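Local coordinates for protein kallikrein-10 (Homo sapiens, PDB 5LPE) that is a secreted, zymogen-like serine peptidase of the kallikrein subfamily that is inhibited by zinc and has a tumour-suppressor role in breast and prostate cancer, at residues A[48-53]-A[97-102]; A[64-69]-A[104-109]; A[112-117]-A[190-195]; A[199-204]-A[213-218]. All coordinates share one frame; numbering follows the deposited sequence.

Contact 1 of 4, residues A[48-53]-A[97-102]; sequences KPLWAR and MLLKLA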
loop_
_atom_site.group_PDB
_atom_site.type_symbol
_atom_site.label_atom_id
_atom_site.label_comp_id
_atom_site.label_asym_id
_atom_site.label_seq_id
_atom_site.Cartn_x
_atom_site.Cartn_y
_atom_site.Cartn_z
ATOM N N LYS A 48 10.359 11.444 -6.764
ATOM C CA LYS A 48 10.893 12.257 -5.662
ATOM C C LYS A 48 11.139 13.697 -6.100
ATOM O O LYS A 48 11.320 13.959 -7.286
ATOM C CB LYS A 48 12.191 11.636 -5.115
ATOM C CG LYS A 48 12.027 10.938 -3.776
ATOM C CD LYS A 48 13.176 9.989 -3.496
ATOM C CE LYS A 48 12.817 8.559 -3.880
ATOM N NZ LYS A 48 13.949 7.597 -3.717
ATOM N N PRO A 49 11.156 14.648 -5.154
ATOM C CA PRO A 49 10.892 14.578 -3.711
ATOM C C PRO A 49 9.418 14.454 -3.371
ATOM O O PRO A 49 8.580 14.859 -4.183
ATOM C CB PRO A 49 11.437 15.908 -3.196
ATOM C CG PRO A 49 11.456 16.801 -4.385
ATOM C CD PRO A 49 11.761 15.934 -5.538
ATOM N N LEU A 50 9.119 13.934 -2.177
ATOM C CA LEU A 50 7.753 13.672 -1.746
ATOM C C LEU A 50 7.482 14.305 -0.389
ATOM O O LEU A 50 8.402 14.660 0.355
ATOM C CB LEU A 50 7.473 12.168 -1.660
ATOM C CG LEU A 50 7.367 11.385 -2.961
ATOM C CD1 LEU A 50 6.910 9.967 -2.677
ATOM C CD2 LEU A 50 6.421 12.079 -3.924
ATOM N N TRP A 51 6.195 14.430 -0.066
ATOM C CA TRP A 51 5.788 14.809 1.276
ATOM C C TRP A 51 4.470 14.121 1.610
ATOM O O TRP A 51 3.642 13.871 0.732
ATOM C CB TRP A 51 5.689 16.334 1.433
ATOM C CG TRP A 51 4.772 17.046 0.481
ATOM C CD1 TRP A 51 5.064 17.450 -0.793
ATOM C CD2 TRP A 51 3.422 17.484 0.742
ATOM N NE1 TRP A 51 3.973 18.090 -1.347
ATOM C CE2 TRP A 51 2.958 18.131 -0.424
ATOM C CE3 TRP A 51 2.564 17.383 1.842
ATOM C CZ2 TRP A 51 1.669 18.668 -0.523
ATOM C CZ3 TRP A 51 1.277 17.925 1.738
ATOM C CH2 TRP A 51 0.847 18.555 0.563
ATOM N N ALA A 52 4.281 13.834 2.897
ATOM C CA ALA A 52 3.300 12.867 3.372
ATOM C C ALA A 52 2.260 13.540 4.254
ATOM O O ALA A 52 2.603 14.121 5.292
ATOM C CB ALA A 52 3.989 11.743 4.148
ATOM N N ARG A 53 0.990 13.436 3.855
ATOM C CA ARG A 53 -0.139 13.805 4.700
ATOM C C ARG A 53 -0.649 12.548 5.392
ATOM O O ARG A 53 -1.078 11.604 4.726
ATOM C CB ARG A 53 -1.259 14.454 3.890
ATOM C CG ARG A 53 -2.233 15.227 4.777
ATOM C CD ARG A 53 -3.387 15.871 4.021
ATOM N NE ARG A 53 -4.663 15.322 4.470
ATOM C CZ ARG A 53 -5.340 14.379 3.819
ATOM N NH1 ARG A 53 -6.493 13.928 4.307
ATOM N NH2 ARG A 53 -4.868 13.891 2.675
ATOM N N MET A 97 9.500 1.009 -1.204
ATOM C CA MET A 97 10.333 2.155 -0.885
ATOM C C MET A 97 9.943 2.600 0.515
ATOM O O MET A 97 8.750 2.663 0.842
ATOM C CB MET A 97 10.133 3.268 -1.920
ATOM C CG MET A 97 10.941 4.505 -1.708
ATOM S SD MET A 97 10.616 5.792 -2.952
ATOM C CE MET A 97 8.847 5.974 -2.864
ATOM N N LEU A 98 10.941 2.865 1.347
ATOM C CA LEU A 98 10.699 3.361 2.689
ATOM C C LEU A 98 10.976 4.856 2.693
ATOM O O LEU A 98 12.059 5.299 2.287
ATOM C CB LEU A 98 11.535 2.602 3.725
ATOM C CG LEU A 98 10.833 1.277 4.060
ATOM C CD1 LEU A 98 11.749 0.249 4.672
ATOM C CD2 LEU A 98 9.628 1.535 4.969
ATOM N N LEU A 99 9.970 5.629 3.089
ATOM C CA LEU A 99 10.064 7.077 3.196
ATOM C C LEU A 99 10.251 7.452 4.659
ATOM O O LEU A 99 9.442 7.065 5.511
ATOM C CB LEU A 99 8.810 7.741 2.630
ATOM C CG LEU A 99 8.699 7.648 1.109
ATOM C CD1 LEU A 99 7.886 8.788 0.560
ATOM C CD2 LEU A 99 10.066 7.628 0.447
ATOM N N LYS A 100 11.305 8.201 4.954
ATOM C CA LYS A 100 11.493 8.686 6.310
ATOM C C LYS A 100 10.856 10.063 6.467
ATOM O O LYS A 100 11.088 10.955 5.650
ATOM C CB LYS A 100 12.969 8.739 6.678
ATOM C CG LYS A 100 13.165 8.896 8.181
ATOM C CD LYS A 100 14.365 9.745 8.487
ATOM C CE LYS A 100 14.990 9.325 9.796
ATOM N NZ LYS A 100 13.955 9.140 10.822
ATOM N N LEU A 101 10.053 10.234 7.513
ATOM C CA LEU A 101 9.449 11.534 7.784
ATOM C C LEU A 101 10.442 12.472 8.476
ATOM O O LEU A 101 11.207 12.067 9.359
ATOM C CB LEU A 101 8.186 11.379 8.637
ATOM C CG LEU A 101 7.071 10.484 8.086
ATOM C CD1 LEU A 101 5.774 10.629 8.892
ATOM C CD2 LEU A 101 6.835 10.759 6.609
ATOM N N ALA A 102 10.435 13.734 8.046
ATOM C CA ALA A 102 11.329 14.729 8.624
ATOM C C ALA A 102 11.195 14.741 10.134
ATOM O O ALA A 102 12.175 14.555 10.860
ATOM C CB ALA A 102 11.023 16.108 8.036
#
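Leu50 and Leu99 cross at about a right angle and meet by their methyl tips, Leu50 CD1 lying 3.6 Å from Leu99 CD1. Both start toward the other segment, with CG anti to the carbonyl carbon (chi1 -71° in each). The same Leu50 methyl group comes more loosely to the terminal carbon of Met97, with Leu50 CD1 to Met97 CE at 4.4 Å. Met97 runs extended through SD, CG anti to the backbone N (chi1 -180°), and only its last torsion bends. Lys48 meets it tip to tip, Lys48 CE 3.7 Å from Met97 SD, while the ammonium beyond is hydrogen-bonded to Ser73 OG. At the other end Ala52 CB rests against Leu101 CD2 at 3.9 Å. No hydrogen bond crosses between the segments, and the nearest CA pair, Ala52 with Leu101, is 7.7 Å apart, which marks an apolar side-chain contact between strands that are not paired. Strand 66-75 lies between strands 51-54 and 97-101 in the closed N-terminal barrel, and Val19 and Leu21 of strand 18-23 also pack on these side chains.

Contact 2 of 4, residues A[64-69]-A[104-109]; sequences GEQLRR and PVVLGP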
loop_
_atom_site.group_PDB
_atom_site.type_symbol
_atom_site.label_atom_id
_atom_site.label_comp_id
_atom_site.label_asym_id
_atom_site.label_seq_id
_atom_site.Cartn_x
_atom_site.Cartn_y
_atom_site.Cartn_z
ATOM N N GLY A 64 -5.015 19.332 7.046
ATOM C CA GLY A 64 -4.630 17.932 7.083
ATOM C C GLY A 64 -4.310 17.705 8.519
ATOM O O GLY A 64 -3.799 18.634 9.115
ATOM N N GLU A 65 -4.555 16.525 9.066
ATOM C CA GLU A 65 -4.292 16.380 10.462
ATOM C C GLU A 65 -2.831 16.619 10.708
ATOM O O GLU A 65 -2.487 17.600 11.356
ATOM C CB GLU A 65 -4.678 14.996 10.903
ATOM C CG GLU A 65 -6.150 14.864 11.196
ATOM C CD GLU A 65 -6.458 14.594 12.644
ATOM O OE1 GLU A 65 -5.579 14.139 13.368
ATOM O OE2 GLU A 65 -7.598 14.810 13.056
ATOM N N GLN A 66 -1.962 15.824 10.109
ATOM C CA GLN A 66 -0.553 16.036 10.313
ATOM C C GLN A 66 0.199 15.947 9.033
ATOM O O GLN A 66 0.138 14.964 8.346
ATOM C CB GLN A 66 -0.008 15.089 11.359
ATOM C CG GLN A 66 -0.736 15.241 12.665
ATOM C CD GLN A 66 -0.496 14.148 13.687
ATOM O OE1 GLN A 66 0.586 13.611 13.807
ATOM N NE2 GLN A 66 -1.519 13.863 14.466
ATOM N N LEU A 67 0.928 17.003 8.736
ATOM C CA LEU A 67 1.696 17.074 7.538
ATOM C C LEU A 67 3.124 16.844 7.842
ATOM O O LEU A 67 3.650 17.337 8.797
ATOM C CB LEU A 67 1.576 18.449 6.908
ATOM C CG LEU A 67 0.280 18.743 6.196
ATOM C CD1 LEU A 67 0.347 20.022 5.402
ATOM C CD2 LEU A 67 -0.025 17.591 5.288
ATOM N N ARG A 68 3.765 16.087 6.998
ATOM C CA ARG A 68 5.196 15.892 7.180
ATOM C C ARG A 68 5.824 15.825 5.802
ATOM O O ARG A 68 5.141 15.748 4.785
ATOM C CB ARG A 68 5.547 14.617 7.962
ATOM C CG ARG A 68 5.050 14.568 9.377
ATOM C CD ARG A 68 5.732 15.578 10.270
ATOM N NE ARG A 68 5.447 15.263 11.664
ATOM C CZ ARG A 68 4.353 15.655 12.304
ATOM N NH1 ARG A 68 3.447 16.386 11.678
ATOM N NH2 ARG A 68 4.164 15.318 13.567
ATOM N N ARG A 69 7.139 15.872 5.766
ATOM C CA ARG A 69 7.859 15.652 4.532
ATOM C C ARG A 69 8.899 14.592 4.738
ATOM O O ARG A 69 9.273 14.264 5.863
ATOM C CB ARG A 69 8.548 16.895 4.049
ATOM C CG ARG A 69 7.564 17.867 3.737
ATOM C CD ARG A 69 8.242 19.081 3.467
ATOM N NE ARG A 69 7.986 19.992 4.547
ATOM C CZ ARG A 69 8.015 21.290 4.358
ATOM N NH1 ARG A 69 7.723 22.124 5.351
ATOM N NH2 ARG A 69 8.174 21.720 3.106
ATOM N N PRO A 104 8.850 13.095 13.514
ATOM C CA PRO A 104 7.991 11.956 13.857
ATOM C C PRO A 104 6.527 12.349 13.947
ATOM O O PRO A 104 6.174 13.472 14.317
ATOM C CB PRO A 104 8.515 11.507 15.229
ATOM C CG PRO A 104 9.840 12.156 15.388
ATOM C CD PRO A 104 9.800 13.416 14.586
ATOM N N VAL A 105 5.668 11.394 13.601
ATOM C CA VAL A 105 4.250 11.525 13.884
ATOM C C VAL A 105 4.041 11.514 15.396
ATOM O O VAL A 105 4.819 10.915 16.148
ATOM C CB VAL A 105 3.498 10.378 13.186
ATOM C CG1 VAL A 105 2.247 10.009 13.927
ATOM C CG2 VAL A 105 3.172 10.762 11.773
ATOM N N VAL A 106 3.011 12.215 15.857
ATOM C CA VAL A 106 2.549 12.083 17.233
ATOM C C VAL A 106 1.466 11.013 17.220
ATOM O O VAL A 106 0.383 11.241 16.679
ATOM C CB VAL A 106 2.010 13.411 17.784
ATOM C CG1 VAL A 106 1.780 13.319 19.288
ATOM C CG2 VAL A 106 2.946 14.581 17.440
ATOM N N LEU A 107 1.731 9.864 17.843
ATOM C CA LEU A 107 0.792 8.750 17.742
ATOM C C LEU A 107 -0.496 9.124 18.460
ATOM O O LEU A 107 -0.501 9.322 19.678
ATOM C CB LEU A 107 1.419 7.510 18.370
ATOM C CG LEU A 107 0.705 6.160 18.291
ATOM C CD1 LEU A 107 1.084 5.425 16.996
ATOM C CD2 LEU A 107 0.995 5.285 19.523
ATOM N N GLY A 108 -1.589 9.246 17.719
ATOM C CA GLY A 108 -2.871 9.517 18.324
ATOM C C GLY A 108 -3.873 8.412 18.100
ATOM O O GLY A 108 -3.574 7.392 17.482
ATOM N N PRO A 109 -5.112 8.663 18.448
ATOM C CA PRO A 109 -6.196 7.763 18.095
ATOM C C PRO A 109 -6.345 7.822 16.589
ATOM O O PRO A 109 -6.607 6.877 15.891
ATOM C CB PRO A 109 -7.418 8.436 18.692
ATOM C CG PRO A 109 -7.004 9.749 19.188
ATOM C CD PRO A 109 -5.603 9.994 18.799
#
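From CB, the side chain of Arg68 sets out with CG anti to the carbonyl carbon and bends at the next torsion (chi2 -68°) on its way to segment 104-109. The first nitrogen to find a partner is Arg68 NE, which donates to Pro104 O at 3.3 Å and also makes a weak hydrogen bond to Arg103 O. Beyond CZ, Arg68 NH2 gives the shorter and straighter bond to the same oxygen, Pro104 O, at 2.8 Å with an N-H...O angle of 159°. The guanidinium thus grips one carbonyl oxygen side-on with two nitrogens, and the oxygen lies close to the guanidinium plane. Arg68 NH1 turns back to its own strand and donates to Leu67 O at 3.0 Å, almost straight at 172°. Three N-H groups on two backbone oxygens therefore fix the rotation of the group. Past this grip, Val106 CG2 approaches NH2 of Arg68 at 4.1 Å, without a polar bond. Gln66, two residues earlier and its chain extended beyond CG, adds a weak hydrogen bond, Gln66 OE1 accepting from Val106 N at 3.5 Å. This side-on, two-nitrogen hold on one main-chain carbonyl, with the third nitrogen on a second, ties strand 66-75 of the N-terminal barrel of a trypsin-like fold to the connection that leaves strand 97-101 for the second barrel.

Contact 3 of 4, residues A[112-117]-A[190-195]; sequences RALQLP and PLVCDE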
loop_
_atom_site.group_PDB
_atom_site.type_symbol
_atom_site.label_atom_id
_atom_site.label_comp_id
_atom_site.label_asym_id
_atom_site.label_seq_id
_atom_site.Cartn_x
_atom_site.Cartn_y
_atom_site.Cartn_z
ATOM N N ARG A 112 -1.951 6.255 13.687
ATOM C CA ARG A 112 -1.125 5.216 14.285
ATOM C C ARG A 112 -0.393 4.455 13.192
ATOM O O ARG A 112 -0.848 4.366 12.052
ATOM C CB ARG A 112 -1.934 4.186 15.095
ATOM C CG ARG A 112 -2.691 4.673 16.298
ATOM C CD ARG A 112 -4.152 4.211 16.279
ATOM N NE ARG A 112 -4.313 2.802 15.918
ATOM C CZ ARG A 112 -5.492 2.180 15.836
ATOM N NH1 ARG A 112 -6.621 2.831 16.099
ATOM N NH2 ARG A 112 -5.545 0.898 15.492
ATOM N N ALA A 113 0.712 3.832 13.563
ATOM C CA ALA A 113 1.298 2.886 12.632
ATOM C C ALA A 113 0.390 1.657 12.474
ATOM O O ALA A 113 -0.452 1.349 13.325
ATOM C CB ALA A 113 2.700 2.472 13.088
ATOM N N LEU A 114 0.565 0.965 11.341
ATOM C CA LEU A 114 -0.057 -0.324 11.039
ATOM C C LEU A 114 0.911 -1.452 11.394
ATOM O O LEU A 114 2.052 -1.469 10.913
ATOM C CB LEU A 114 -0.455 -0.399 9.558
ATOM C CG LEU A 114 -1.703 -1.125 9.031
ATOM C CD1 LEU A 114 -1.453 -1.516 7.580
ATOM C CD2 LEU A 114 -2.219 -2.276 9.889
ATOM N N GLN A 115 0.464 -2.363 12.263
ATOM C CA GLN A 115 1.274 -3.516 12.614
ATOM C C GLN A 115 1.743 -4.221 11.341
ATOM O O GLN A 115 0.949 -4.487 10.442
ATOM C CB GLN A 115 0.450 -4.462 13.490
ATOM C CG GLN A 115 1.211 -5.655 14.051
ATOM C CD GLN A 115 0.303 -6.594 14.802
ATOM O OE1 GLN A 115 0.697 -7.185 15.811
ATOM N NE2 GLN A 115 -0.923 -6.757 14.302
ATOM N N LEU A 116 3.048 -4.474 11.254
ATOM C CA LEU A 116 3.656 -5.230 10.169
ATOM C C LEU A 116 3.292 -6.718 10.247
ATOM O O LEU A 116 2.947 -7.226 11.311
ATOM C CB LEU A 116 5.164 -5.035 10.230
ATOM C CG LEU A 116 5.650 -3.639 9.867
ATOM C CD1 LEU A 116 7.049 -3.406 10.396
ATOM C CD2 LEU A 116 5.538 -3.437 8.354
ATOM N N PRO A 117 3.344 -7.441 9.125
ATOM C CA PRO A 117 2.984 -8.866 9.162
ATOM C C PRO A 117 3.990 -9.654 9.984
ATOM O O PRO A 117 5.201 -9.495 9.818
ATOM C CB PRO A 117 3.016 -9.287 7.683
ATOM C CG PRO A 117 3.992 -8.397 7.078
ATOM C CD PRO A 117 3.823 -7.045 7.791
ATOM N N PRO A 190 -2.180 0.374 0.924
ATOM C CA PRO A 190 -2.044 -0.901 1.650
ATOM C C PRO A 190 -3.140 -1.921 1.356
ATOM O O PRO A 190 -4.294 -1.587 1.107
ATOM C CB PRO A 190 -2.101 -0.468 3.122
ATOM C CG PRO A 190 -2.847 0.833 3.131
ATOM C CD PRO A 190 -2.673 1.475 1.787
ATOM N N LEU A 191 -2.769 -3.189 1.445
ATOM C CA LEU A 191 -3.721 -4.289 1.588
ATOM C C LEU A 191 -3.625 -4.783 3.031
ATOM O O LEU A 191 -2.578 -5.282 3.459
ATOM C CB LEU A 191 -3.434 -5.414 0.593
ATOM C CG LEU A 191 -4.343 -6.652 0.627
ATOM C CD1 LEU A 191 -4.632 -7.152 -0.747
ATOM C CD2 LEU A 191 -3.664 -7.744 1.380
ATOM N N VAL A 192 -4.706 -4.636 3.781
ATOM C CA VAL A 192 -4.759 -5.038 5.179
ATOM C C VAL A 192 -5.518 -6.360 5.282
ATOM O O VAL A 192 -6.555 -6.531 4.634
ATOM C CB VAL A 192 -5.416 -3.935 6.033
ATOM C CG1 VAL A 192 -5.363 -4.267 7.521
ATOM C CG2 VAL A 192 -4.764 -2.570 5.750
ATOM N N CYS A 193 -4.992 -7.305 6.071
ATOM C CA CYS A 193 -5.700 -8.535 6.431
ATOM C C CYS A 193 -5.650 -8.702 7.940
ATOM O O CYS A 193 -4.566 -8.856 8.508
ATOM C CB CYS A 193 -5.093 -9.776 5.775
ATOM S SG CYS A 193 -4.678 -9.645 4.040
ATOM N N ASP A 194 -6.818 -8.724 8.577
ATOM C CA ASP A 194 -6.923 -8.825 10.038
ATOM C C ASP A 194 -6.048 -7.773 10.729
ATOM O O ASP A 194 -5.284 -8.069 11.660
ATOM C CB ASP A 194 -6.575 -10.242 10.517
ATOM C CG ASP A 194 -7.480 -10.716 11.660
ATOM O OD1 ASP A 194 -8.077 -9.838 12.320
ATOM O OD2 ASP A 194 -7.577 -11.949 11.919
ATOM N N GLU A 195 -6.194 -6.517 10.280
ATOM C CA GLU A 195 -5.440 -5.380 10.832
ATOM C C GLU A 195 -3.928 -5.626 10.851
ATOM O O GLU A 195 -3.213 -5.201 11.767
ATOM C CB GLU A 195 -5.963 -5.010 12.218
ATOM C CG GLU A 195 -7.276 -4.239 12.157
ATOM C CD GLU A 195 -7.140 -2.916 12.833
ATOM O OE1 GLU A 195 -8.163 -2.237 13.045
ATOM O OE2 GLU A 195 -5.992 -2.551 13.154
#
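The guanidinium of Arg112 and the carboxylate of Glu195 are nearly parallel, their planes 15° apart, with Glu195 OE2 at the guanidinium edge, near its plane. The gap is nevertheless wide: Arg112 NH2 to Glu195 OE2 measures 4.2 Å, beyond a salt bridge, so the opposite charges probably attract without a direct bond. Bends bring the two groups together. Arg112 starts with CG anti to the carbonyl carbon and kinks at its second and third torsions, whereas Glu195 turns at chi2 (-122°), and the two chains cross at about a right angle. The amide of Gln115 sits beside the backbone of Glu195. The Gln115 chain runs out extended, with CG anti to the backbone N (chi1 -174°), and Gln115 NE2 ends 3.8 Å from Glu195 O, too far to count as a hydrogen bond.

Beneath this polar margin Leu114 uses both its methyl groups. Leu114 CD1 makes the apolar contact, touching Val192 CG2 at 3.9 Å, the two side chains crossing obliquely, while Leu114 CD2 lies against the carbonyl oxygen of Glu195, 3.6 Å from Glu195 O. Leu114 is buried, whereas Gln115 and Glu195 are exposed, which places the polar pairs on the surface over a leucine seated inside. Around that leucine stand Val32 of strand 26-35, Leu197 of strand 196-203 and Trp17. The link between the two barrels thereby lies against strand 190-193, which is joined by the Cys193-Cys127 disulfide to strand 126-131 of the C-terminal barrel.

Contact 4 of 4, residues A[199-204]-A[213-218]; sequences GILSWG and HPAVYT. With SO4 (sulfate ion), chain C.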
loop_
_atom_site.group_PDB
_atom_site.type_symbol
_atom_site.label_atom_id
_atom_site.label_comp_id
_atom_site.label_asym_id
_atom_site.label_seq_id
_atom_site.Cartn_x
_atom_site.Cartn_y
_atom_site.Cartn_z
ATOM N N GLY A 199 0.382 -6.280 2.043
ATOM C CA GLY A 199 0.800 -5.945 0.696
ATOM C C GLY A 199 0.790 -4.466 0.392
ATOM O O GLY A 199 -0.025 -3.709 0.925
ATOM N N ILE A 200 1.662 -4.066 -0.529
ATOM C CA ILE A 200 1.648 -2.736 -1.130
ATOM C C ILE A 200 1.360 -2.880 -2.621
ATOM O O ILE A 200 1.999 -3.680 -3.306
ATOM C CB ILE A 200 2.974 -1.993 -0.894
ATOM C CG1 ILE A 200 3.184 -1.768 0.608
ATOM C CG2 ILE A 200 2.984 -0.677 -1.671
ATOM C CD1 ILE A 200 2.339 -0.687 1.172
ATOM N N LEU A 201 0.391 -2.110 -3.113
ATOM C CA LEU A 201 -0.078 -2.235 -4.489
ATOM C C LEU A 201 1.028 -1.914 -5.482
ATOM O O LEU A 201 1.601 -0.823 -5.457
ATOM C CB LEU A 201 -1.265 -1.304 -4.703
ATOM C CG LEU A 201 -1.913 -1.280 -6.071
ATOM C CD1 LEU A 201 -2.356 -2.665 -6.493
ATOM C CD2 LEU A 201 -3.071 -0.335 -5.982
ATOM N N SER A 202 1.313 -2.867 -6.368
ATOM C CA SER A 202 2.366 -2.704 -7.364
ATOM C C SER A 202 1.781 -2.338 -8.725
ATOM O O SER A 202 2.058 -1.248 -9.228
ATOM C CB SER A 202 3.243 -3.963 -7.459
ATOM O OG SER A 202 4.433 -3.734 -8.203
ATOM N N TRP A 203 0.996 -3.233 -9.334
ATOM C CA TRP A 203 0.309 -2.964 -10.597
ATOM C C TRP A 203 -0.955 -3.813 -10.649
ATOM O O TRP A 203 -1.301 -4.492 -9.685
ATOM C CB TRP A 203 1.212 -3.238 -11.804
ATOM C CG TRP A 203 1.907 -4.562 -11.715
ATOM C CD1 TRP A 203 3.052 -4.858 -11.009
ATOM C CD2 TRP A 203 1.504 -5.778 -12.342
ATOM N NE1 TRP A 203 3.378 -6.182 -11.169
ATOM C CE2 TRP A 203 2.443 -6.768 -11.979
ATOM C CE3 TRP A 203 0.439 -6.128 -13.174
ATOM C CZ2 TRP A 203 2.346 -8.062 -12.412
ATOM C CZ3 TRP A 203 0.346 -7.413 -13.600
ATOM C CH2 TRP A 203 1.296 -8.372 -13.225
ATOM N N GLY A 204 -1.650 -3.773 -11.782
ATOM C CA GLY A 204 -2.856 -4.553 -11.964
ATOM C C GLY A 204 -4.148 -3.828 -11.664
ATOM O O GLY A 204 -5.176 -4.489 -11.475
ATOM N N HIS A 213 -10.241 -8.478 -13.266
ATOM C CA HIS A 213 -8.827 -8.814 -13.098
ATOM C C HIS A 213 -8.346 -8.471 -11.682
ATOM O O HIS A 213 -8.737 -7.438 -11.125
ATOM C CB HIS A 213 -7.978 -8.066 -14.113
ATOM C CG HIS A 213 -8.039 -6.584 -13.960
ATOM N ND1 HIS A 213 -9.179 -5.857 -14.221
ATOM C CD2 HIS A 213 -7.113 -5.692 -13.536
ATOM C CE1 HIS A 213 -8.947 -4.577 -13.985
ATOM N NE2 HIS A 213 -7.703 -4.449 -13.563
ATOM N N PRO A 214 -7.514 -9.329 -11.084
ATOM C CA PRO A 214 -6.929 -9.019 -9.779
ATOM C C PRO A 214 -5.746 -8.071 -9.876
ATOM O O PRO A 214 -5.050 -7.991 -10.890
ATOM C CB PRO A 214 -6.476 -10.392 -9.276
ATOM C CG PRO A 214 -6.029 -11.053 -10.516
ATOM C CD PRO A 214 -7.087 -10.663 -11.544
ATOM N N ALA A 215 -5.512 -7.358 -8.782
ATOM C CA ALA A 215 -4.351 -6.496 -8.708
ATOM C C ALA A 215 -3.169 -7.273 -8.159
ATOM O O ALA A 215 -3.307 -8.371 -7.626
ATOM C CB ALA A 215 -4.627 -5.278 -7.824
ATOM N N VAL A 216 -2.005 -6.642 -8.210
ATOM C CA VAL A 216 -0.748 -7.289 -7.881
ATOM C C VAL A 216 -0.104 -6.464 -6.781
ATOM O O VAL A 216 0.266 -5.302 -6.998
ATOM C CB VAL A 216 0.172 -7.429 -9.100
ATOM C CG1 VAL A 216 1.547 -7.958 -8.676
ATOM C CG2 VAL A 216 -0.453 -8.352 -10.115
ATOM N N TYR A 217 0.017 -7.062 -5.597
ATOM C CA TYR A 217 0.576 -6.419 -4.422
ATOM C C TYR A 217 1.917 -7.050 -4.081
ATOM O O TYR A 217 2.140 -8.246 -4.313
ATOM C CB TYR A 217 -0.359 -6.550 -3.229
ATOM C CG TYR A 217 -1.620 -5.737 -3.333
ATOM C CD1 TYR A 217 -2.700 -6.175 -4.096
ATOM C CD2 TYR A 217 -1.754 -4.546 -2.625
ATOM C CE1 TYR A 217 -3.863 -5.429 -4.177
ATOM C CE2 TYR A 217 -2.922 -3.785 -2.692
ATOM C CZ TYR A 217 -3.978 -4.230 -3.471
ATOM O OH TYR A 217 -5.143 -3.472 -3.552
ATOM N N THR A 218 2.817 -6.239 -3.536
ATOM C CA THR A 218 4.053 -6.790 -3.012
ATOM C C THR A 218 3.744 -7.539 -1.721
ATOM O O THR A 218 3.025 -7.033 -0.862
ATOM C CB THR A 218 5.078 -5.684 -2.770
ATOM O OG1 THR A 218 5.262 -4.933 -3.975
ATOM C CG2 THR A 218 6.425 -6.296 -2.352
HETATM S S SO4 C . -1.605 -1.241 -14.172
HETATM O O1 SO4 C . -2.186 -0.802 -15.373
HETATM O O2 SO4 C . -0.210 -1.109 -14.430
HETATM O O3 SO4 C . -1.921 -0.423 -13.024
HETATM O O4 SO4 C . -1.896 -2.619 -13.943
#
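Strands 199-203 and 215-218 form an antiparallel beta hairpin interrupted by a classic beta bulge, in the C-terminal barrel of this trypsin-like fold. Among the main-chain hydrogen bonds, the bulge is defined by Ser202 and Trp203 both facing Val216. Val216 O accepts from Ser202 N at 2.7 Å and from Trp203 N at 3.2 Å, so one carbonyl serves two successive N-H groups. Val216 N in turn donates to Trp203 O, nearly along the C=O axis. On the Gly199 side of the bulge, Thr218 N gives a straight bond to Ile200 O (167°).

The CH-pi contacts lie on the two faces of the hairpin. On one, Val216 CG2 stands over the Trp203 six-membered ring, 3.5 Å from its centroid and 8° off the normal; the indole CG takes the crowded position between backbone N and carbonyl carbon. On the other, Leu201 CD1 sits over the Tyr217 ring, 3.9 Å from the centroid, and also touches Ala215 CB.

Of the polar side chains, Ser202 reaches the active site. Ser202 OG is hydrogen-bonded to OD2 of Asp95, a zinc ligand and, by similarity, part of the charge relay, so Ser202 probably helps position that carboxylate. Beyond Trp203, a sulfate probably derived from the crystallisation liquor takes a hydrogen bond on its O4 from Gly204 N, at 2.5 Å.

Contacts 1 and 2 interlock along the chain and share the N-terminal barrel sheet through strand 66-75, and the contact centres lie about 13 Å apart. Contacts 3 and 4 follow in series. They meet in the C-terminal barrel, where strands 190-193 and 196-203 are neighbours and Leu191 CB packs on Tyr217 CE2 at 3.7 Å. The passage between barrels runs through segments 104-109 and 112-117, with Leu107 packing against Arg112. Contacts 2 and 4, about 27 Å apart between centres, lie on opposite sides of the chain's centre. This two-barrel layout is that of trypsin-like peptidases, which hold their catalytic residues between the barrels.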